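PDB 1I4U: crustacyanin-C1 subunit, which binds the carotenoid astaxanthin as a lipocalin-fold subunit of crustacyanin, the complex that gives the lobster carapace its blue colour. Local coordinates for residues 3-12 with 121-132; 56-67 with 78-86. One frame throughout, in Å; residues are numbered along the deposited sequence.

Contact 1: 3-12 with 121-132; sequences IPDFVVPGKC and CIDYNFGYHSDF
His129 ND1 donates to Gly10 O at 2.7 Å, with the oxygen near the imidazole plane, though the donor stands well above the Gly10 carbonyl plane. Because a carbonyl oxygen can only accept, ND1 probably carries a proton. Cys12 N donates to Asp123 OD1 on the syn side of the carboxylate (2.8 Å). Beside it, a disulfide joins Cys12 SG to Cys121 SG, with a torsion of -96° about the S-S bond. Ser130 OG gives its proton to Phe6 O, 2.7 Å away. Val8 and His129 form an antiparallel hydrogen-bonded pair, and Gly10 N adds a bond to Gly127 O.

The imidazole is sandwiched. Val8 CB lies over one face, 3.9 Å from the ring centroid, and Lys11 O over the other. CG of His129 sits between its backbone N and carbonyl carbon (chi1 62°), which swings the ring toward Gly10. Pro9 CA packs over a face of the Tyr128 ring, and Ile3 CD1 reaches Tyr128 CE2 at 3.5 Å.

The bond to Gly10 and the two covered faces should fix the ring's rotation. Short strand 7-9 pairs antiparallel with strand 128-137 of the lipocalin barrel, and the disulfide and hydrogen bonds pin this N-terminal arm.

Contact 2: 56-67 with 78-86; sequences YSFDGKQFVIES and KRNGKLYPN. Unlike the reference sequence in segment 56-67: Glu66 (reference Lys).
This contact is a pair of neighbouring antiparallel strands in the lipocalin barrel, 63-68 with 76-85. Six backbone bonds join Phe63 with Leu83, Ile65 with Gly81 and Ser67 with Arg79. They are not uniform: Ile65 N approaches Gly81 O from 50° out of its carbonyl plane.

On the face of Phe63, Ile65 and Leu83, Phe63 and Leu83 lie side by side and point the same way. CD1 of Phe63 meets CD2 of Leu83 at 3.8 Å. Ile65 carries CG1 beside its backbone N (chi1 -50°), and CD1 reaches across to the backbone, 3.9 Å from Lys82 C. Ile65 CB and CG1 pack against the Gly81 backbone. Ile95 and Tyr97 of strand 93-97 also touch Ile65.

The face of Val64, Glu66, Asn80 and Lys82 is more polar. A water donates to both Ile65 O and Asn80 OD1, while Asn80 ND2 is hydrogen-bonded to Glu98 OE1. Glu66 OE1 and Lys78 NZ form a long salt bridge of 3.8 Å; Lys78 also pairs with the C-terminal carboxylate of Leu181. At the Gln62 end of the strand pair, Lys82 NZ donates to Gln62 OE1 at 2.8 Å, in the amide plane and on a lone pair. Gln62 NE2 lies beside Tyr84, 3.8 Å from its CB, with amide and ring planes 30° apart.

The strand pair thus has two characters, an apolar patch of Phe63, Ile65 and Leu83 on one face and mostly polar contacts on the other.

From the N terminus, the chain first runs through 3-12, whose partner 121-132 comes only after most of the barrel strands. Contact 1 therefore closes a long loop of 108 residues. Contact 2 falls within that loop and closes a short one of ten residues, between strands 63-68 and 76-85. The two do not cross. Their centres are about 27 Å apart and their nearest atoms about 10 Å apart, yet both belong to the same curled antiparallel sheet. Contact 1 fastens the N-terminal arm to strands 115-123 and 128-137, while contact 2 joins two strands adjacent in the sheet, elsewhere in the barrel wall. Both also touch the second subunit.

Contact 1: 3-12 with 121-132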
loop_
_atom_site.group_PDB
_atom_site.type_symbol
_atom_site.label_atom_id
_atom_site.label_comp_id
_atom_site.label_asym_id
_atom_site.label_seq_id
_atom_site.Cartn_x
_atom_site.Cartn_y
_atom_site.Cartn_z
ATOM N N ILE A 3 20.258 -7.954 -0.255
ATOM C CA ILE A 3 19.016 -7.190 -0.222
ATOM C C ILE A 3 18.136 -7.741 0.864
ATOM O O ILE A 3 18.483 -8.866 1.297
ATOM C CB ILE A 3 18.302 -7.273 -1.577
ATOM C CG1 ILE A 3 17.775 -8.670 -1.860
ATOM C CG2 ILE A 3 19.186 -6.767 -2.713
ATOM C CD1 ILE A 3 16.966 -8.724 -3.146
ATOM N N PRO A 4 17.073 -7.056 1.284
ATOM C CA PRO A 4 16.269 -7.604 2.386
ATOM C C PRO A 4 15.702 -8.977 2.013
ATOM O O PRO A 4 15.367 -9.283 0.856
ATOM C CB PRO A 4 15.155 -6.578 2.599
ATOM C CG PRO A 4 15.671 -5.343 1.935
ATOM C CD PRO A 4 16.571 -5.777 0.794
ATOM N N ASP A 5 15.578 -9.818 3.028
ATOM C CA ASP A 5 15.091 -11.189 2.778
ATOM C C ASP A 5 13.616 -11.238 2.443
ATOM O O ASP A 5 13.079 -12.311 2.115
ATOM C CB ASP A 5 15.422 -12.046 4.013
ATOM C CG ASP A 5 14.858 -11.565 5.315
ATOM O OD1 ASP A 5 13.885 -10.799 5.407
ATOM O OD2 ASP A 5 15.422 -11.943 6.352
ATOM N N PHE A 6 12.904 -10.132 2.472
ATOM C CA PHE A 6 11.512 -10.080 2.013
ATOM C C PHE A 6 11.410 -9.494 0.603
ATOM O O PHE A 6 10.264 -9.273 0.139
ATOM C CB PHE A 6 10.616 -9.388 3.029
ATOM C CG PHE A 6 11.053 -7.972 3.370
ATOM C CD1 PHE A 6 10.738 -6.900 2.554
ATOM C CD2 PHE A 6 11.811 -7.741 4.503
ATOM C CE1 PHE A 6 11.152 -5.614 2.814
ATOM C CE2 PHE A 6 12.237 -6.440 4.788
ATOM C CZ PHE A 6 11.917 -5.391 3.945
ATOM N N VAL A 7 12.523 -9.247 -0.058
ATOM C CA VAL A 7 12.512 -8.870 -1.462
ATOM C C VAL A 7 13.056 -10.064 -2.248
ATOM O O VAL A 7 14.224 -10.400 -2.166
ATOM C CB VAL A 7 13.335 -7.600 -1.713
ATOM C CG1 VAL A 7 13.317 -7.226 -3.180
ATOM C CG2 VAL A 7 12.801 -6.445 -0.862
ATOM N N VAL A 8 12.211 -10.737 -3.020
ATOM C CA VAL A 8 12.465 -12.072 -3.518
ATOM C C VAL A 8 12.417 -12.086 -5.025
ATOM O O VAL A 8 11.455 -11.529 -5.601
ATOM C CB VAL A 8 11.412 -13.069 -2.947
ATOM C CG1 VAL A 8 11.622 -14.493 -3.465
ATOM C CG2 VAL A 8 11.402 -13.022 -1.429
ATOM N N PRO A 9 13.352 -12.695 -5.739
ATOM C CA PRO A 9 13.205 -12.775 -7.203
ATOM C C PRO A 9 11.899 -13.432 -7.625
ATOM O O PRO A 9 11.382 -14.310 -6.942
ATOM C CB PRO A 9 14.363 -13.671 -7.632
ATOM C CG PRO A 9 15.378 -13.407 -6.549
ATOM C CD PRO A 9 14.600 -13.329 -5.260
ATOM N N GLY A 10 11.464 -12.964 -8.813
ATOM C CA GLY A 10 10.328 -13.470 -9.524
ATOM C C GLY A 10 9.045 -12.763 -9.118
ATOM O O GLY A 10 9.060 -11.801 -8.374
ATOM N N LYS A 11 7.940 -13.237 -9.638
ATOM C CA LYS A 11 6.626 -12.680 -9.407
ATOM C C LYS A 11 5.893 -13.331 -8.240
ATOM O O LYS A 11 6.187 -14.444 -7.813
ATOM C CB LYS A 11 5.773 -12.792 -10.673
ATOM C CG LYS A 11 4.565 -13.695 -10.586
ATOM C CD LYS A 11 4.882 -15.175 -10.775
ATOM C CE LYS A 11 3.659 -16.075 -10.825
ATOM N NZ LYS A 11 3.801 -17.162 -11.848
ATOM N N CYS A 12 4.894 -12.583 -7.770
ATOM C CA CYS A 12 3.994 -13.159 -6.766
ATOM C C CYS A 12 3.360 -14.444 -7.275
ATOM O O CYS A 12 2.954 -14.597 -8.437
ATOM C CB CYS A 12 2.928 -12.126 -6.423
ATOM S SG CYS A 12 3.459 -10.671 -5.449
ATOM N N CYS A 121 1.156 -10.001 -0.951
ATOM C CA CYS A 121 2.296 -9.969 -1.886
ATOM C C CYS A 121 2.159 -8.759 -2.797
ATOM O O CYS A 121 1.041 -8.365 -3.140
ATOM C CB CYS A 121 2.348 -11.263 -2.706
ATOM S SG CYS A 121 3.852 -11.518 -3.649
ATOM N N ILE A 122 3.293 -8.180 -3.141
ATOM C CA ILE A 122 3.376 -7.069 -4.084
ATOM C C ILE A 122 4.431 -7.360 -5.116
ATOM O O ILE A 122 5.551 -7.706 -4.712
ATOM C CB ILE A 122 3.637 -5.751 -3.349
ATOM C CG1 ILE A 122 3.706 -4.494 -4.201
ATOM C CG2 ILE A 122 4.897 -5.779 -2.513
ATOM C CD1 ILE A 122 2.424 -4.137 -4.940
ATOM N N ASP A 123 4.090 -7.161 -6.393
ATOM C CA ASP A 123 5.085 -7.193 -7.442
ATOM C C ASP A 123 5.731 -5.835 -7.679
ATOM O O ASP A 123 5.089 -4.793 -7.738
ATOM C CB ASP A 123 4.423 -7.626 -8.744
ATOM C CG ASP A 123 4.107 -9.103 -8.737
ATOM O OD1 ASP A 123 5.030 -9.900 -8.622
ATOM O OD2 ASP A 123 2.920 -9.400 -8.853
ATOM N N TYR A 124 7.030 -5.833 -7.867
ATOM C CA TYR A 124 7.772 -4.642 -8.214
ATOM C C TYR A 124 7.999 -4.611 -9.736
ATOM O O TYR A 124 7.729 -5.589 -10.437
ATOM C CB TYR A 124 9.130 -4.579 -7.506
ATOM C CG TYR A 124 9.042 -4.579 -5.998
ATOM C CD1 TYR A 124 8.405 -3.539 -5.343
ATOM C CD2 TYR A 124 9.583 -5.620 -5.240
ATOM C CE1 TYR A 124 8.326 -3.553 -3.960
ATOM C CE2 TYR A 124 9.498 -5.608 -3.867
ATOM C CZ TYR A 124 8.860 -4.568 -3.222
ATOM O OH TYR A 124 8.783 -4.539 -1.840
ATOM N N ASN A 125 8.509 -3.485 -10.219
ATOM C CA ASN A 125 8.778 -3.285 -11.628
ATOM C C ASN A 125 10.152 -3.824 -12.045
ATOM O O ASN A 125 10.486 -3.741 -13.239
ATOM C CB ASN A 125 8.645 -1.836 -12.019
ATOM C CG ASN A 125 9.558 -0.898 -11.255
ATOM O OD1 ASN A 125 10.567 -1.332 -10.706
ATOM N ND2 ASN A 125 9.226 0.378 -11.300
ATOM N N PHE A 126 10.938 -4.395 -11.147
ATOM C CA PHE A 126 12.272 -4.873 -11.458
ATOM C C PHE A 126 12.459 -6.372 -11.250
ATOM O O PHE A 126 13.599 -6.821 -10.997
ATOM C CB PHE A 126 13.318 -4.069 -10.672
ATOM C CG PHE A 126 13.153 -4.111 -9.156
ATOM C CD1 PHE A 126 13.784 -5.123 -8.437
ATOM C CD2 PHE A 126 12.401 -3.204 -8.436
ATOM C CE1 PHE A 126 13.672 -5.226 -7.069
ATOM C CE2 PHE A 126 12.287 -3.301 -7.050
ATOM C CZ PHE A 126 12.911 -4.315 -6.370
ATOM N N GLY A 127 11.357 -7.173 -11.405
ATOM C CA GLY A 127 11.559 -8.607 -11.471
ATOM C C GLY A 127 11.638 -9.321 -10.122
ATOM O O GLY A 127 12.134 -10.472 -10.032
ATOM N N TYR A 128 11.149 -8.655 -9.091
ATOM C CA TYR A 128 11.080 -9.156 -7.741
ATOM C C TYR A 128 9.701 -8.900 -7.185
ATOM O O TYR A 128 8.935 -8.132 -7.763
ATOM C CB TYR A 128 12.061 -8.446 -6.820
ATOM C CG TYR A 128 13.525 -8.798 -6.990
ATOM C CD1 TYR A 128 14.230 -8.441 -8.126
ATOM C CD2 TYR A 128 14.214 -9.492 -6.000
ATOM C CE1 TYR A 128 15.565 -8.762 -8.290
ATOM C CE2 TYR A 128 15.545 -9.804 -6.166
ATOM C CZ TYR A 128 16.223 -9.444 -7.290
ATOM O OH TYR A 128 17.575 -9.750 -7.487
ATOM N N HIS A 129 9.415 -9.545 -6.047
ATOM C CA HIS A 129 8.210 -9.272 -5.269
ATOM C C HIS A 129 8.572 -9.214 -3.803
ATOM O O HIS A 129 9.649 -9.659 -3.427
ATOM C CB HIS A 129 7.168 -10.369 -5.486
ATOM C CG HIS A 129 7.571 -11.743 -5.057
ATOM N ND1 HIS A 129 8.444 -12.500 -5.844
ATOM C CD2 HIS A 129 7.270 -12.548 -3.998
ATOM C CE1 HIS A 129 8.627 -13.670 -5.245
ATOM N NE2 HIS A 129 7.922 -13.740 -4.105
ATOM N N SER A 130 7.678 -8.681 -3.020
ATOM C CA SER A 130 7.792 -8.763 -1.595
ATOM C C SER A 130 6.522 -9.421 -1.082
ATOM O O SER A 130 5.424 -9.077 -1.454
ATOM C CB SER A 130 7.952 -7.436 -0.882
ATOM O OG SER A 130 9.313 -6.975 -0.912
ATOM N N ASP A 131 6.722 -10.374 -0.195
ATOM C CA ASP A 131 5.542 -10.934 0.477
ATOM C C ASP A 131 5.751 -10.959 1.986
ATOM O O ASP A 131 6.827 -10.818 2.536
ATOM C CB ASP A 131 5.188 -12.279 -0.066
ATOM C CG ASP A 131 6.242 -13.351 0.006
ATOM O OD1 ASP A 131 7.140 -13.207 0.839
ATOM O OD2 ASP A 131 6.111 -14.259 -0.823
ATOM N N PHE A 132 4.590 -11.022 2.608
ATOM C CA PHE A 132 4.412 -10.802 4.034
ATOM C C PHE A 132 3.394 -11.849 4.502
ATOM O O PHE A 132 2.272 -11.851 4.015
ATOM C CB PHE A 132 3.942 -9.363 4.371
ATOM C CG PHE A 132 4.948 -8.364 3.805
ATOM C CD1 PHE A 132 6.158 -8.167 4.423
ATOM C CD2 PHE A 132 4.710 -7.704 2.633
ATOM C CE1 PHE A 132 7.111 -7.324 3.845
ATOM C CE2 PHE A 132 5.623 -6.841 2.036
ATOM C CZ PHE A 132 6.852 -6.690 2.654
#

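Contact 2: 56-67 with 78-86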
loop_
_atom_site.group_PDB
_atom_site.type_symbol
_atom_site.label_atom_id
_atom_site.label_comp_id
_atom_site.label_asym_id
_atom_site.label_seq_id
_atom_site.Cartn_x
_atom_site.Cartn_y
_atom_site.Cartn_z
ATOM N N TYR A 56 -11.296 -7.622 15.790
ATOM C CA TYR A 56 -12.073 -7.386 14.601
ATOM C C TYR A 56 -13.583 -7.330 14.895
ATOM O O TYR A 56 -14.130 -8.225 15.561
ATOM C CB TYR A 56 -11.867 -8.533 13.620
ATOM C CG TYR A 56 -10.498 -8.598 12.984
ATOM C CD1 TYR A 56 -9.381 -7.852 13.304
ATOM C CD2 TYR A 56 -10.306 -9.444 11.931
ATOM C CE1 TYR A 56 -8.163 -7.901 12.725
ATOM C CE2 TYR A 56 -9.060 -9.481 11.356
ATOM C CZ TYR A 56 -7.990 -8.776 11.707
ATOM O OH TYR A 56 -6.813 -8.894 11.010
ATOM N N SER A 57 -14.265 -6.318 14.383
ATOM C CA SER A 57 -15.717 -6.144 14.459
ATOM C C SER A 57 -16.265 -6.127 13.045
ATOM O O SER A 57 -15.759 -5.363 12.204
ATOM C CB SER A 57 -16.032 -4.835 15.193
ATOM O OG SER A 57 -15.488 -4.942 16.494
ATOM N N PHE A 58 -17.244 -6.936 12.748
ATOM C CA PHE A 58 -17.788 -7.027 11.417
ATOM C C PHE A 58 -19.147 -6.319 11.391
ATOM O O PHE A 58 -19.995 -6.646 12.186
ATOM C CB PHE A 58 -17.947 -8.483 10.986
ATOM C CG PHE A 58 -18.473 -8.643 9.575
ATOM C CD1 PHE A 58 -17.694 -8.181 8.529
ATOM C CD2 PHE A 58 -19.711 -9.230 9.334
ATOM C CE1 PHE A 58 -18.165 -8.306 7.228
ATOM C CE2 PHE A 58 -20.202 -9.354 8.050
ATOM C CZ PHE A 58 -19.416 -8.866 7.006
ATOM N N ASP A 59 -19.295 -5.371 10.485
ATOM C CA ASP A 59 -20.464 -4.523 10.472
ATOM C C ASP A 59 -21.396 -4.910 9.322
ATOM O O ASP A 59 -22.303 -4.130 9.024
ATOM C CB ASP A 59 -20.052 -3.045 10.398
ATOM C CG ASP A 59 -19.396 -2.618 9.112
ATOM O OD1 ASP A 59 -19.456 -3.357 8.098
ATOM O OD2 ASP A 59 -18.809 -1.493 9.078
ATOM N N GLY A 60 -21.114 -6.048 8.698
ATOM C CA GLY A 60 -21.879 -6.554 7.585
ATOM C C GLY A 60 -21.277 -6.253 6.232
ATOM O O GLY A 60 -21.634 -6.884 5.240
ATOM N N LYS A 61 -20.373 -5.285 6.146
ATOM C CA LYS A 61 -19.689 -4.935 4.904
ATOM C C LYS A 61 -18.178 -4.841 5.014
ATOM O O LYS A 61 -17.485 -4.947 4.004
ATOM C CB LYS A 61 -20.137 -3.565 4.395
ATOM C CG LYS A 61 -21.608 -3.438 4.077
ATOM C CD LYS A 61 -22.233 -4.694 3.484
ATOM C CE LYS A 61 -23.381 -4.333 2.554
ATOM N NZ LYS A 61 -23.764 -5.494 1.680
ATOM N N GLN A 62 -17.640 -4.662 6.228
ATOM C CA GLN A 62 -16.203 -4.702 6.396
ATOM C C GLN A 62 -15.941 -5.000 7.868
ATOM O O GLN A 62 -16.860 -5.013 8.680
ATOM C CB GLN A 62 -15.595 -3.338 6.058
ATOM C CG GLN A 62 -15.861 -2.346 7.169
ATOM C CD GLN A 62 -15.299 -0.979 6.881
ATOM O OE1 GLN A 62 -15.399 -0.122 7.746
ATOM N NE2 GLN A 62 -14.685 -0.780 5.729
ATOM N N PHE A 63 -14.682 -5.175 8.161
ATOM C CA PHE A 63 -14.183 -5.283 9.522
ATOM C C PHE A 63 -13.518 -4.004 9.925
ATOM O O PHE A 63 -12.690 -3.455 9.201
ATOM C CB PHE A 63 -13.184 -6.423 9.665
ATOM C CG PHE A 63 -13.651 -7.806 9.309
ATOM C CD1 PHE A 63 -13.508 -8.252 8.020
ATOM C CD2 PHE A 63 -14.203 -8.655 10.253
ATOM C CE1 PHE A 63 -13.916 -9.536 7.663
ATOM C CE2 PHE A 63 -14.597 -9.941 9.919
ATOM C CZ PHE A 63 -14.422 -10.405 8.628
ATOM N N VAL A 64 -13.862 -3.553 11.124
ATOM C CA VAL A 64 -13.169 -2.535 11.844
ATOM C C VAL A 64 -12.203 -3.200 12.814
ATOM O O VAL A 64 -12.544 -4.178 13.486
ATOM C CB VAL A 64 -14.171 -1.663 12.634
ATOM C CG1 VAL A 64 -13.483 -0.670 13.526
ATOM C CG2 VAL A 64 -15.101 -1.020 11.581
ATOM N N ILE A 65 -10.973 -2.737 12.853
ATOM C CA ILE A 65 -9.898 -3.421 13.550
ATOM C C ILE A 65 -9.312 -2.484 14.577
ATOM O O ILE A 65 -9.017 -1.345 14.242
ATOM C CB ILE A 65 -8.743 -3.898 12.641
ATOM C CG1 ILE A 65 -9.239 -4.661 11.442
ATOM C CG2 ILE A 65 -7.753 -4.721 13.449
ATOM C CD1 ILE A 65 -8.211 -4.922 10.382
ATOM N N GLU A 66 -9.101 -2.991 15.791
ATOM C CA GLU A 66 -8.247 -2.340 16.763
ATOM C C GLU A 66 -7.074 -3.304 16.996
ATOM O O GLU A 66 -7.251 -4.406 17.497
ATOM C CB GLU A 66 -8.981 -2.021 18.074
ATOM C CG GLU A 66 -10.130 -1.047 17.869
ATOM C CD GLU A 66 -10.845 -0.690 19.130
ATOM O OE1 GLU A 66 -10.938 0.514 19.350
ATOM O OE2 GLU A 66 -11.225 -1.688 19.725
ATOM N N SER A 67 -5.875 -2.877 16.591
ATOM C CA SER A 67 -4.671 -3.634 16.752
ATOM C C SER A 67 -3.839 -2.987 17.855
ATOM O O SER A 67 -3.583 -1.791 17.819
ATOM C CB SER A 67 -3.855 -3.689 15.462
ATOM O OG SER A 67 -4.503 -4.454 14.474
ATOM N N LYS A 78 -1.975 1.541 19.983
ATOM C CA LYS A 78 -3.189 1.128 19.314
ATOM C C LYS A 78 -3.182 1.688 17.896
ATOM O O LYS A 78 -2.903 2.887 17.756
ATOM C CB LYS A 78 -4.472 1.591 19.998
ATOM C CG LYS A 78 -5.794 1.258 19.329
ATOM C CD LYS A 78 -6.979 1.672 20.165
ATOM C CE LYS A 78 -7.621 2.882 19.554
ATOM N NZ LYS A 78 -8.697 3.441 20.431
ATOM N N ARG A 79 -3.500 0.823 16.958
ATOM C CA ARG A 79 -3.649 1.185 15.569
ATOM C C ARG A 79 -5.043 0.833 15.103
ATOM O O ARG A 79 -5.507 -0.257 15.325
ATOM C CB ARG A 79 -2.656 0.428 14.700
ATOM C CG ARG A 79 -1.249 0.796 15.111
ATOM C CD ARG A 79 -0.291 0.109 14.181
ATOM N NE ARG A 79 -0.348 0.876 12.898
ATOM C CZ ARG A 79 0.178 0.274 11.806
ATOM N NH1 ARG A 79 0.742 -0.942 11.822
ATOM N NH2 ARG A 79 0.148 0.917 10.660
ATOM N N ASN A 80 -5.707 1.783 14.429
ATOM C CA ASN A 80 -7.029 1.585 13.819
ATOM C C ASN A 80 -6.902 1.111 12.375
ATOM O O ASN A 80 -6.189 1.744 11.592
ATOM C CB ASN A 80 -7.826 2.876 13.835
ATOM C CG ASN A 80 -8.129 3.361 15.241
ATOM O OD1 ASN A 80 -8.728 2.620 16.018
ATOM N ND2 ASN A 80 -7.738 4.570 15.584
ATOM N N GLY A 81 -7.552 -0.008 12.108
ATOM C CA GLY A 81 -7.506 -0.621 10.801
ATOM C C GLY A 81 -8.868 -0.952 10.284
ATOM O O GLY A 81 -9.893 -0.868 10.981
ATOM N N LYS A 82 -8.922 -1.328 8.994
ATOM C CA LYS A 82 -10.107 -1.824 8.330
ATOM C C LYS A 82 -9.729 -2.961 7.399
ATOM O O LYS A 82 -8.624 -2.970 6.869
ATOM C CB LYS A 82 -10.794 -0.753 7.471
ATOM C CG LYS A 82 -11.413 0.388 8.227
ATOM C CD LYS A 82 -11.877 1.465 7.261
ATOM C CE LYS A 82 -12.549 2.569 8.034
ATOM N NZ LYS A 82 -13.991 2.318 8.122
ATOM N N LEU A 83 -10.670 -3.888 7.216
ATOM C CA LEU A 83 -10.500 -4.931 6.211
ATOM C C LEU A 83 -11.761 -4.890 5.355
ATOM O O LEU A 83 -12.845 -5.042 5.882
ATOM C CB LEU A 83 -10.225 -6.216 6.939
ATOM C CG LEU A 83 -9.799 -7.465 6.245
ATOM C CD1 LEU A 83 -8.410 -7.328 5.676
ATOM C CD2 LEU A 83 -9.809 -8.634 7.209
ATOM N N TYR A 84 -11.625 -4.631 4.068
ATOM C CA TYR A 84 -12.804 -4.445 3.216
ATOM C C TYR A 84 -12.543 -5.090 1.874
ATOM O O TYR A 84 -11.373 -5.283 1.486
ATOM C CB TYR A 84 -13.144 -2.982 3.056
ATOM C CG TYR A 84 -12.036 -2.017 2.769
ATOM C CD1 TYR A 84 -11.513 -1.877 1.483
ATOM C CD2 TYR A 84 -11.468 -1.236 3.776
ATOM C CE1 TYR A 84 -10.499 -0.996 1.239
ATOM C CE2 TYR A 84 -10.451 -0.358 3.504
ATOM C CZ TYR A 84 -9.946 -0.218 2.242
ATOM O OH TYR A 84 -8.925 0.644 1.914
ATOM N N PRO A 85 -13.536 -5.419 1.079
ATOM C CA PRO A 85 -13.240 -6.043 -0.224
ATOM C C PRO A 85 -12.402 -5.123 -1.121
ATOM O O PRO A 85 -12.526 -3.899 -1.145
ATOM C CB PRO A 85 -14.648 -6.265 -0.813
ATOM C CG PRO A 85 -15.501 -6.392 0.409
ATOM C CD PRO A 85 -14.991 -5.265 1.311
ATOM N N ASN A 86 -11.522 -5.751 -1.879
ATOM C CA ASN A 86 -10.686 -5.002 -2.814
ATOM C C ASN A 86 -11.548 -4.111 -3.705
ATOM O O ASN A 86 -12.585 -4.555 -4.214
ATOM C CB ASN A 86 -9.866 -5.942 -3.676
ATOM C CG ASN A 86 -9.225 -5.175 -4.806
ATOM O OD1 ASN A 86 -9.839 -4.998 -5.872
ATOM N ND2 ASN A 86 -8.020 -4.696 -4.618
HETATM O O HOH W 1 -10.545 0.980 14.994
#